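Local coordinates for TodX (Pseudomonas putida, PDB 3BS0), which probably carries toluene and related aromatic hydrocarbons across the outer membrane, as a beta-barrel channel of the FadL family, at residues A29-P34 / G220-L225; G77-P82 / L99-G104; L235-N240 / L281-A286. One frame throughout, in Å; residues are numbered along the deposited sequence.

Interaction 1 (A29-P34 / G220-L225); sequences ALISNP and GGRLGL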
ATOM      1  N   ALA A  29       6.953  -4.114  14.202  1.00 42.23           N
ATOM      2  CA  ALA A  29       6.180  -5.293  14.571  1.00 41.42           C
ATOM      3  C   ALA A  29       4.843  -4.832  15.126  1.00 42.35           C
ATOM      4  O   ALA A  29       3.911  -5.620  15.259  1.00 43.41           O
ATOM      5  CB  ALA A  29       6.916  -6.106  15.609  1.00 40.46           C
ATOM      6  N   LEU A  30       4.751  -3.543  15.442  1.00 41.20           N
ATOM      7  CA  LEU A  30       3.519  -2.988  15.973  1.00 40.39           C
ATOM      8  C   LEU A  30       2.350  -3.187  15.002  1.00 42.26           C
ATOM      9  O   LEU A  30       1.187  -3.090  15.401  1.00 42.60           O
ATOM     10  CB  LEU A  30       3.709  -1.498  16.299  1.00 38.22           C
ATOM     11  CG  LEU A  30       4.389  -1.172  17.639  1.00 35.97           C
ATOM     12  CD1 LEU A  30       4.791   0.286  17.706  1.00 32.68           C
ATOM     13  CD2 LEU A  30       3.428  -1.501  18.774  1.00 36.79           C
ATOM     14  N   ILE A  31       2.658  -3.481  13.738  1.00 42.50           N
ATOM     15  CA  ILE A  31       1.632  -3.713  12.721  1.00 42.68           C
ATOM     16  C   ILE A  31       1.634  -5.169  12.273  1.00 44.05           C
ATOM     17  O   ILE A  31       0.573  -5.768  12.026  1.00 44.57           O
ATOM     18  CB  ILE A  31       1.878  -2.918  11.449  1.00 43.35           C
ATOM     19  CG1 ILE A  31       1.962  -1.427  11.749  1.00 43.35           C
ATOM     20  CG2 ILE A  31       0.754  -3.215  10.459  1.00 47.47           C
ATOM     21  CD1 ILE A  31       2.533  -0.639  10.587  1.00 42.78           C
ATOM     22  N   SER A  32       2.838  -5.718  12.120  1.00 42.20           N
ATOM     23  CA  SER A  32       2.996  -7.092  11.702  1.00 38.67           C
ATOM     24  C   SER A  32       2.691  -7.990  12.887  1.00 39.40           C
ATOM     25  O   SER A  32       1.527  -8.162  13.245  1.00 39.06           O
ATOM     26  CB  SER A  32       4.407  -7.316  11.191  1.00 41.18           C
ATOM     27  OG  SER A  32       5.364  -6.803  12.096  1.00 45.90           O
ATOM     28  N   ASN A  33       3.725  -8.541  13.515  1.00 39.24           N
ATOM     29  CA  ASN A  33       3.523  -9.414  14.668  1.00 38.68           C
ATOM     30  C   ASN A  33       4.097  -8.819  15.969  1.00 38.46           C
ATOM     31  O   ASN A  33       5.224  -9.120  16.358  1.00 37.76           O
ATOM     32  CB  ASN A  33       4.155 -10.774  14.387  1.00 39.00           C
ATOM     33  CG  ASN A  33       3.900 -11.764  15.489  1.00 39.80           C
ATOM     34  OD1 ASN A  33       3.006 -11.566  16.318  1.00 39.96           O
ATOM     35  ND2 ASN A  33       4.666 -12.849  15.502  1.00 38.53           N
ATOM     36  N   PRO A  34       3.312  -7.983  16.666  1.00 38.52           N
ATOM     37  CA  PRO A  34       3.776  -7.365  17.908  1.00 40.91           C
ATOM     38  C   PRO A  34       4.347  -8.321  18.949  1.00 43.19           C
ATOM     39  O   PRO A  34       5.051  -7.888  19.861  1.00 45.37           O
ATOM     40  CB  PRO A  34       2.535  -6.625  18.418  1.00 40.95           C
ATOM     41  CG  PRO A  34       1.412  -7.408  17.843  1.00 41.14           C
ATOM     42  CD  PRO A  34       1.889  -7.677  16.442  1.00 40.13           C
ATOM     43  N   GLY A 220      -8.230  -0.293  13.185  1.00 43.28           N
ATOM     44  CA  GLY A 220      -7.646  -1.498  12.621  1.00 39.83           C
ATOM     45  C   GLY A 220      -6.868  -2.164  13.739  1.00 38.99           C
ATOM     46  O   GLY A 220      -6.707  -1.572  14.798  1.00 35.87           O
ATOM     47  N   GLY A 221      -6.384  -3.384  13.542  1.00 39.00           N
ATOM     48  CA  GLY A 221      -5.646  -4.002  14.627  1.00 39.75           C
ATOM     49  C   GLY A 221      -5.254  -5.443  14.415  1.00 40.99           C
ATOM     50  O   GLY A 221      -5.699  -6.070  13.461  1.00 41.72           O
ATOM     51  N   ARG A 222      -4.402  -5.961  15.296  1.00 41.18           N
ATOM     52  CA  ARG A 222      -3.968  -7.344  15.201  1.00 40.46           C
ATOM     53  C   ARG A 222      -3.514  -7.920  16.539  1.00 40.57           C
ATOM     54  O   ARG A 222      -3.495  -7.241  17.562  1.00 40.05           O
ATOM     55  CB  ARG A 222      -2.831  -7.499  14.184  1.00 41.37           C
ATOM     56  CG  ARG A 222      -1.459  -7.035  14.664  1.00 41.28           C
ATOM     57  CD  ARG A 222      -1.360  -5.532  14.610  1.00 45.11           C
ATOM     58  NE  ARG A 222      -1.598  -5.031  13.260  1.00 44.31           N
ATOM     59  CZ  ARG A 222      -2.073  -3.822  12.993  1.00 45.72           C
ATOM     60  NH1 ARG A 222      -2.355  -2.999  13.994  1.00 47.76           N
ATOM     61  NH2 ARG A 222      -2.279  -3.447  11.734  1.00 45.82           N
ATOM     62  N   LEU A 223      -3.161  -9.198  16.493  1.00 39.91           N
ATOM     63  CA  LEU A 223      -2.680  -9.940  17.633  1.00 40.07           C
ATOM     64  C   LEU A 223      -1.953 -11.158  17.089  1.00 41.09           C
ATOM     65  O   LEU A 223      -2.299 -11.657  16.011  1.00 40.53           O
ATOM     66  CB  LEU A 223      -3.844 -10.347  18.529  1.00 41.58           C
ATOM     67  CG  LEU A 223      -5.129 -10.848  17.880  1.00 43.03           C
ATOM     68  CD1 LEU A 223      -4.981 -12.305  17.506  1.00 42.53           C
ATOM     69  CD2 LEU A 223      -6.273 -10.670  18.862  1.00 42.72           C
ATOM     70  N   GLY A 224      -0.929 -11.608  17.817  1.00 40.16           N
ATOM     71  CA  GLY A 224      -0.147 -12.758  17.386  1.00 38.59           C
ATOM     72  C   GLY A 224       0.612 -13.430  18.518  1.00 38.22           C
ATOM     73  O   GLY A 224       0.359 -13.172  19.696  1.00 35.62           O
ATOM     74  N   LEU A 225       1.550 -14.297  18.170  1.00 38.84           N
ATOM     75  CA  LEU A 225       2.308 -14.986  19.198  1.00 43.95           C
ATOM     76  C   LEU A 225       3.554 -15.671  18.686  1.00 46.30           C
ATOM     77  O   LEU A 225       3.774 -15.773  17.480  1.00 47.46           O
ATOM     78  CB  LEU A 225       1.416 -16.001  19.922  1.00 46.14           C
ATOM     79  CG  LEU A 225       0.512 -16.918  19.091  1.00 48.87           C
ATOM     80  CD1 LEU A 225       1.336 -17.902  18.277  1.00 49.73           C
ATOM     81  CD2 LEU A 225      -0.434 -17.651  20.021  1.00 48.15           C
TER
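Arg222 and Ile31 meet because the arginine is folded up from its strand. Its CG sits between the backbone N and the carbonyl carbon (chi1 77°), and the chain bends again at chi2 and chi3. The bends lay the guanidinium beside the backbone of 29-34. Arg222 NE comes within 2.6 Å of Ile31 O. Ile31 CA lies over one guanidinium face, 3.5 Å above its plane and offset toward the rim. The methyl Ile31 CG2 is 3.3 Å from Arg222 NH2. Farther back along the arginine, Pro34 CD rests 3.8 Å from Arg222 CG.

Asn33 has CG anti to its backbone N (chi1 -176°), which carries the amide out to Gly224. Its OD1 stands 3.5 Å from Gly224 CA, where the glycine has no side chain. The same OD1 takes a weak hydrogen bond from Ala35 N.

The charged end of Arg222 finds its main partner elsewhere: NH1 forms a salt bridge with Asp156. That pairing would probably hold the guanidinium in its buried place.

The segment 29-34 belongs to the N-terminal region that, as in FadL, probably plugs the barrel as a hatch. It lies against strand 214-228 of the wall. Leu30 O and Pro34 O accept hydrogen bonds from Ser154 of strand 151-169 and Ser142 of strand 129-143, and Leu30 packs on Pro138.

Interaction 2 (G77-P82 / L99-G104); sequences GPYVGP and LFVSSG. Unlike the reference sequence in segment 77-82: Gly77 (reference Ala).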
ATOM      1  N   GLY A  77       9.902  12.336  -9.302  1.00 62.07           N
ATOM      2  CA  GLY A  77      10.389  12.220  -7.935  1.00 65.30           C
ATOM      3  C   GLY A  77       9.323  11.703  -6.982  1.00 65.99           C
ATOM      4  O   GLY A  77       8.262  12.316  -6.851  1.00 68.83           O
ATOM      5  N   PRO A  78       9.609  10.599  -6.264  1.00 68.88           N
ATOM      6  CA  PRO A  78       8.807   9.845  -5.282  1.00 64.78           C
ATOM      7  C   PRO A  78       8.239  10.467  -4.013  1.00 63.56           C
ATOM      8  O   PRO A  78       8.620  11.551  -3.581  1.00 67.14           O
ATOM      9  CB  PRO A  78       9.717   8.669  -4.917  1.00 67.48           C
ATOM     10  CG  PRO A  78      10.676   8.580  -6.072  1.00 67.80           C
ATOM     11  CD  PRO A  78      10.955  10.013  -6.365  1.00 68.11           C
ATOM     12  N   TYR A  79       7.312   9.727  -3.416  1.00 61.00           N
ATOM     13  CA  TYR A  79       6.702  10.125  -2.166  1.00 56.81           C
ATOM     14  C   TYR A  79       7.536   9.423  -1.094  1.00 53.54           C
ATOM     15  O   TYR A  79       7.839   8.229  -1.185  1.00 52.48           O
ATOM     16  CB  TYR A  79       5.246   9.648  -2.085  1.00 58.62           C
ATOM     17  CG  TYR A  79       4.541  10.054  -0.802  1.00 59.50           C
ATOM     18  CD1 TYR A  79       4.191  11.389  -0.562  1.00 59.10           C
ATOM     19  CD2 TYR A  79       4.244   9.106   0.186  1.00 60.46           C
ATOM     20  CE1 TYR A  79       3.563  11.774   0.636  1.00 59.84           C
ATOM     21  CE2 TYR A  79       3.620   9.477   1.385  1.00 60.75           C
ATOM     22  CZ  TYR A  79       3.282  10.810   1.606  1.00 60.84           C
ATOM     23  OH  TYR A  79       2.684  11.166   2.800  1.00 61.95           O
ATOM     24  N   VAL A  80       7.923  10.186  -0.091  1.00 49.87           N
ATOM     25  CA  VAL A  80       8.715   9.683   1.008  1.00 47.45           C
ATOM     26  C   VAL A  80       7.839   9.672   2.255  1.00 47.51           C
ATOM     27  O   VAL A  80       7.291  10.710   2.657  1.00 48.25           O
ATOM     28  CB  VAL A  80       9.910  10.583   1.239  1.00 45.26           C
ATOM     29  CG1 VAL A  80      10.621  10.182   2.509  1.00 46.91           C
ATOM     30  CG2 VAL A  80      10.838  10.505   0.031  1.00 46.93           C
ATOM     31  N   GLY A  81       7.690   8.493   2.849  1.00 44.52           N
ATOM     32  CA  GLY A  81       6.878   8.367   4.037  1.00 42.05           C
ATOM     33  C   GLY A  81       7.738   8.243   5.278  1.00 40.98           C
ATOM     34  O   GLY A  81       8.625   7.396   5.343  1.00 39.58           O
ATOM     35  N   PRO A  82       7.508   9.092   6.281  1.00 40.91           N
ATOM     36  CA  PRO A  82       8.302   9.025   7.506  1.00 41.42           C
ATOM     37  C   PRO A  82       7.761   7.926   8.424  1.00 40.94           C
ATOM     38  O   PRO A  82       6.604   7.501   8.286  1.00 37.19           O
ATOM     39  CB  PRO A  82       8.105  10.407   8.099  1.00 42.98           C
ATOM     40  CG  PRO A  82       6.651  10.673   7.781  1.00 42.07           C
ATOM     41  CD  PRO A  82       6.557  10.220   6.329  1.00 42.53           C
ATOM     42  N   LEU A  99       3.817   6.159  14.311  1.00 31.37           N
ATOM     43  CA  LEU A  99       3.094   6.670  13.151  1.00 31.53           C
ATOM     44  C   LEU A  99       3.780   6.049  11.928  1.00 34.25           C
ATOM     45  O   LEU A  99       4.993   6.199  11.732  1.00 34.57           O
ATOM     46  CB  LEU A  99       3.207   8.200  13.112  1.00 31.28           C
ATOM     47  CG  LEU A  99       2.915   8.926  14.438  1.00 33.31           C
ATOM     48  CD1 LEU A  99       3.690  10.224  14.495  1.00 30.58           C
ATOM     49  CD2 LEU A  99       1.416   9.191  14.587  1.00 30.83           C
ATOM     50  N   PHE A 100       3.024   5.330  11.110  1.00 34.78           N
ATOM     51  CA  PHE A 100       3.630   4.712   9.951  1.00 35.19           C
ATOM     52  C   PHE A 100       3.000   5.127   8.648  1.00 37.98           C
ATOM     53  O   PHE A 100       1.952   4.616   8.249  1.00 34.17           O
ATOM     54  CB  PHE A 100       3.622   3.192  10.093  1.00 34.92           C
ATOM     55  CG  PHE A 100       4.515   2.699  11.191  1.00 36.28           C
ATOM     56  CD1 PHE A 100       4.080   2.699  12.504  1.00 35.56           C
ATOM     57  CD2 PHE A 100       5.826   2.309  10.919  1.00 38.04           C
ATOM     58  CE1 PHE A 100       4.932   2.323  13.530  1.00 37.15           C
ATOM     59  CE2 PHE A 100       6.688   1.934  11.940  1.00 35.73           C
ATOM     60  CZ  PHE A 100       6.241   1.943  13.247  1.00 37.84           C
ATOM     61  N   VAL A 101       3.685   6.069   8.001  1.00 42.96           N
ATOM     62  CA  VAL A 101       3.303   6.649   6.723  1.00 46.59           C
ATOM     63  C   VAL A 101       3.688   5.724   5.581  1.00 50.76           C
ATOM     64  O   VAL A 101       4.695   5.021   5.648  1.00 52.28           O
ATOM     65  CB  VAL A 101       4.017   8.005   6.507  1.00 47.36           C
ATOM     66  CG1 VAL A 101       3.750   8.529   5.104  1.00 44.75           C
ATOM     67  CG2 VAL A 101       3.548   9.018   7.558  1.00 46.65           C
ATOM     68  N   SER A 102       2.879   5.728   4.527  1.00 54.76           N
ATOM     69  CA  SER A 102       3.158   4.899   3.372  1.00 57.26           C
ATOM     70  C   SER A 102       2.293   5.249   2.178  1.00 58.12           C
ATOM     71  O   SER A 102       1.179   5.740   2.325  1.00 57.96           O
ATOM     72  CB  SER A 102       2.948   3.424   3.719  1.00 58.39           C
ATOM     73  OG  SER A 102       1.594   3.168   4.052  1.00 62.06           O
ATOM     74  N   SER A 103       2.833   5.009   0.993  1.00 59.63           N
ATOM     75  CA  SER A 103       2.103   5.226  -0.236  1.00 60.74           C
ATOM     76  C   SER A 103       1.565   3.835  -0.517  1.00 61.71           C
ATOM     77  O   SER A 103       1.949   2.874   0.150  1.00 62.95           O
ATOM     78  CB  SER A 103       3.043   5.641  -1.361  1.00 62.58           C
ATOM     79  OG  SER A 103       2.896   4.780  -2.483  1.00 63.61           O
ATOM     80  N   GLY A 104       0.683   3.718  -1.497  1.00 61.16           N
ATOM     81  CA  GLY A 104       0.129   2.421  -1.829  1.00 59.66           C
ATOM     82  C   GLY A 104      -0.425   2.551  -3.227  1.00 58.00           C
ATOM     83  O   GLY A 104      -1.215   1.728  -3.705  1.00 57.59           O
TER
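Val101 fills the tight part of this contact, wedged against Gly81 and Pro82. Its CG1 is anti to the backbone N (chi1 173°) and reaches 3.3 Å from Gly81 CA, where the glycine has no side chain to block it. Val101 CB lies 3.4 Å from Pro82 CD, and CG2 sits 3.5 Å from Pro82 CG. The two side chains cross obliquely. Pro82 lies on the surface, so this packing is tight without being fully buried. Beside them runs the one backbone hydrogen bond between the segments, from Val101 N to Pro82 O at 3.3 Å. It is fairly straight at the hydrogen (151°). Pro82 has no N-H to return the bond. Val101 O instead receives a weak hydrogen bond from Gln83 NE2.

The strands 80-90 and 93-108 form an antiparallel beta hairpin in the barrel wall. The chain turns a corner at Gly104, consistent with the inward kink of the third strand in FadL, which makes a lateral opening there.

Toward that corner the contact loosens. The CA atoms of Tyr79 and Ser103 are 7.0 Å apart, against 4.8 Å for Gly81 and Val101. The Tyr79 side chain crosses that of Val101 at about a right angle and spans the wider part, with its OH 3.7 Å from Val101 CG1. An alanine in place of Val101 would probably open a gap between the Tyr79 ring and Pro82 and leave the ring freer to turn. Ser103 adds little more than its CB, 4.0 Å from Tyr79 CD2.

Interaction 3 (L235-N240 / L281-A286); sequences LGAMYN and LTLGLA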
ATOM      1  N   LEU A 235       8.801 -20.279  16.081  1.00 62.98           N
ATOM      2  CA  LEU A 235       7.668 -20.241  15.172  1.00 62.08           C
ATOM      3  C   LEU A 235       6.770 -19.068  15.530  1.00 61.31           C
ATOM      4  O   LEU A 235       6.721 -18.651  16.687  1.00 59.34           O
ATOM      5  CB  LEU A 235       6.869 -21.541  15.278  1.00 64.12           C
ATOM      6  CG  LEU A 235       7.624 -22.874  15.200  1.00 65.54           C
ATOM      7  CD1 LEU A 235       6.706 -24.000  15.662  1.00 64.97           C
ATOM      8  CD2 LEU A 235       8.128 -23.118  13.785  1.00 64.25           C
ATOM      9  N   GLY A 236       6.053 -18.547  14.536  1.00 60.08           N
ATOM     10  CA  GLY A 236       5.171 -17.423  14.783  1.00 59.47           C
ATOM     11  C   GLY A 236       3.868 -17.412  14.002  1.00 58.48           C
ATOM     12  O   GLY A 236       3.706 -18.115  13.003  1.00 58.78           O
ATOM     13  N   ALA A 237       2.936 -16.591  14.471  1.00 56.92           N
ATOM     14  CA  ALA A 237       1.634 -16.454  13.846  1.00 55.47           C
ATOM     15  C   ALA A 237       0.922 -15.210  14.374  1.00 54.91           C
ATOM     16  O   ALA A 237       1.110 -14.815  15.529  1.00 54.78           O
ATOM     17  CB  ALA A 237       0.800 -17.694  14.119  1.00 54.12           C
ATOM     18  N   MET A 238       0.109 -14.598  13.519  1.00 55.35           N
ATOM     19  CA  MET A 238      -0.639 -13.402  13.889  1.00 57.45           C
ATOM     20  C   MET A 238      -1.905 -13.252  13.050  1.00 58.12           C
ATOM     21  O   MET A 238      -1.924 -13.583  11.866  1.00 57.25           O
ATOM     22  CB  MET A 238       0.222 -12.160  13.688  1.00 57.97           C
ATOM     23  CG  MET A 238       0.549 -11.900  12.240  1.00 58.80           C
ATOM     24  SD  MET A 238       2.282 -12.137  11.826  1.00 61.52           S
ATOM     25  CE  MET A 238       2.552 -13.781  12.234  1.00 58.53           C
ATOM     26  N   TYR A 239      -2.961 -12.748  13.670  1.00 59.36           N
ATOM     27  CA  TYR A 239      -4.205 -12.540  12.962  1.00 62.08           C
ATOM     28  C   TYR A 239      -4.469 -11.056  12.873  1.00 62.80           C
ATOM     29  O   TYR A 239      -4.286 -10.335  13.845  1.00 62.07           O
ATOM     30  CB  TYR A 239      -5.363 -13.200  13.690  1.00 64.00           C
ATOM     31  CG  TYR A 239      -6.698 -12.835  13.099  1.00 65.63           C
ATOM     32  CD1 TYR A 239      -7.049 -13.243  11.814  1.00 67.14           C
ATOM     33  CD2 TYR A 239      -7.619 -12.087  13.829  1.00 67.07           C
ATOM     34  CE1 TYR A 239      -8.303 -12.918  11.269  1.00 69.26           C
ATOM     35  CE2 TYR A 239      -8.873 -11.753  13.296  1.00 68.94           C
ATOM     36  CZ  TYR A 239      -9.209 -12.176  12.021  1.00 68.28           C
ATOM     37  OH  TYR A 239     -10.458 -11.890  11.521  1.00 69.35           O
ATOM     38  N   ASN A 240      -4.917 -10.610  11.707  1.00 64.82           N
ATOM     39  CA  ASN A 240      -5.199  -9.202  11.492  1.00 66.89           C
ATOM     40  C   ASN A 240      -6.694  -9.001  11.304  1.00 68.86           C
ATOM     41  O   ASN A 240      -7.335  -9.746  10.567  1.00 69.98           O
ATOM     42  CB  ASN A 240      -4.434  -8.712  10.264  1.00 66.69           C
ATOM     43  CG  ASN A 240      -4.090  -7.251  10.341  1.00 65.16           C
ATOM     44  OD1 ASN A 240      -3.201  -6.782   9.645  1.00 67.16           O
ATOM     45  ND2 ASN A 240      -4.796  -6.520  11.182  1.00 64.16           N
ATOM     46  N   LEU A 281      -4.102 -13.952   7.854  1.00 63.02           N
ATOM     47  CA  LEU A 281      -3.622 -14.940   8.806  1.00 60.89           C
ATOM     48  C   LEU A 281      -2.197 -15.214   8.353  1.00 60.25           C
ATOM     49  O   LEU A 281      -1.941 -15.350   7.157  1.00 59.58           O
ATOM     50  CB  LEU A 281      -4.480 -16.206   8.725  1.00 58.72           C
ATOM     51  CG  LEU A 281      -4.640 -16.977  10.031  1.00 57.90           C
ATOM     52  CD1 LEU A 281      -3.284 -17.461  10.491  1.00 59.04           C
ATOM     53  CD2 LEU A 281      -5.281 -16.087  11.082  1.00 55.60           C
ATOM     54  N   THR A 282      -1.262 -15.278   9.289  1.00 59.33           N
ATOM     55  CA  THR A 282       0.118 -15.506   8.891  1.00 60.28           C
ATOM     56  C   THR A 282       0.817 -16.555   9.739  1.00 60.49           C
ATOM     57  O   THR A 282       0.765 -16.505  10.967  1.00 61.06           O
ATOM     58  CB  THR A 282       0.923 -14.201   8.966  1.00 59.62           C
ATOM     59  OG1 THR A 282       0.065 -13.093   8.663  1.00 58.50           O
ATOM     60  CG2 THR A 282       2.075 -14.236   7.969  1.00 58.80           C
ATOM     61  N   LEU A 283       1.475 -17.500   9.076  1.00 59.40           N
ATOM     62  CA  LEU A 283       2.183 -18.562   9.776  1.00 58.89           C
ATOM     63  C   LEU A 283       3.611 -18.644   9.263  1.00 58.79           C
ATOM     64  O   LEU A 283       3.843 -18.523   8.062  1.00 58.69           O
ATOM     65  CB  LEU A 283       1.457 -19.898   9.568  1.00 58.11           C
ATOM     66  CG  LEU A 283       0.066 -20.013  10.205  1.00 57.70           C
ATOM     67  CD1 LEU A 283      -0.497 -21.398   9.954  1.00 59.11           C
ATOM     68  CD2 LEU A 283       0.153 -19.762  11.701  1.00 57.12           C
ATOM     69  N   GLY A 284       4.568 -18.828  10.171  1.00 58.02           N
ATOM     70  CA  GLY A 284       5.958 -18.914   9.758  1.00 58.97           C
ATOM     71  C   GLY A 284       6.935 -19.455  10.793  1.00 60.76           C
ATOM     72  O   GLY A 284       6.551 -19.864  11.895  1.00 59.37           O
ATOM     73  N   LEU A 285       8.215 -19.457  10.428  1.00 62.25           N
ATOM     74  CA  LEU A 285       9.256 -19.950  11.317  1.00 65.15           C
ATOM     75  C   LEU A 285      10.633 -19.427  10.940  1.00 66.54           C
ATOM     76  O   LEU A 285      10.976 -19.342   9.761  1.00 68.31           O
ATOM     77  CB  LEU A 285       9.284 -21.485  11.314  1.00 64.33           C
ATOM     78  CG  LEU A 285       9.598 -22.213  10.004  1.00 63.90           C
ATOM     79  CD1 LEU A 285      10.672 -23.262  10.243  1.00 64.15           C
ATOM     80  CD2 LEU A 285       8.329 -22.857   9.454  1.00 63.75           C
ATOM     81  N   ALA A 286      11.420 -19.086  11.957  1.00 68.15           N
ATOM     82  CA  ALA A 286      12.778 -18.590  11.763  1.00 68.38           C
ATOM     83  C   ALA A 286      13.744 -19.611  12.370  1.00 69.19           C
ATOM     84  O   ALA A 286      13.435 -20.236  13.385  1.00 69.44           O
ATOM     85  CB  ALA A 286      12.939 -17.236  12.446  1.00 66.54           C
TER
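Gly236 and Gly284 exchange two backbone hydrogen bonds. Gly236 N gives to Gly284 O at 3.0 Å in a nearly straight bond (170°). Gly284 N gives to Gly236 O, also at 3.0 Å. Two residues further along strand 233-240, Met238 makes the second hydrogen-bonded pair with Thr282. Met238 N meets Thr282 O at 3.3 Å, and Thr282 N meets Met238 O at 3.2 Å. Between the two pairs, Ala237 CA makes a CA-H...O contact with Thr282 O.

This is the antiparallel ladder of a transmembrane beta barrel, joining strands 233-240 and 280-288. They are neighbours in the wall, although strands 244-257 and 263-272 lie between them in the chain.

Side chains alternate between the two faces. On one face Met238 curls over Thr282. Its CG lies between the backbone N and the carbonyl carbon (chi1 66°), and further bends bring CE to 3.7 Å from Thr282 CB. The other face carries Leu235, Ala237, Tyr239, Leu281, Leu283 and Leu285, and probably meets lipid. There the side chains of Leu281 and Tyr239 cross at about a right angle, Leu281 CD2 lying 3.4 Å from Tyr239 CD1. The Tyr239 ring also packs edge-to-face with Phe241.

Interactions 1 and 3 are close, with centres about 10 Å apart, and share a seam. Strands 214-228 and 233-240 pair directly, and Leu223 O and Tyr239 N, 2.7 Å apart, are a probable hydrogen bond. Asn33 of interaction 1 also touches Met238 of interaction 3, so segment 29-34 reaches strand 233-240 as well as strand 214-228. Interaction 2 is about 20 Å from interaction 1, centre to centre, yet the two touch where Ile31 CD1 lies 3.9 Å from Phe100 CG. Interactions 2 and 3 do not touch; their nearest atoms are about 12 Å apart. The side chain of Ser103 is about 11 Å from a bound C8E detergent, and that of Arg222 about 14 Å from one.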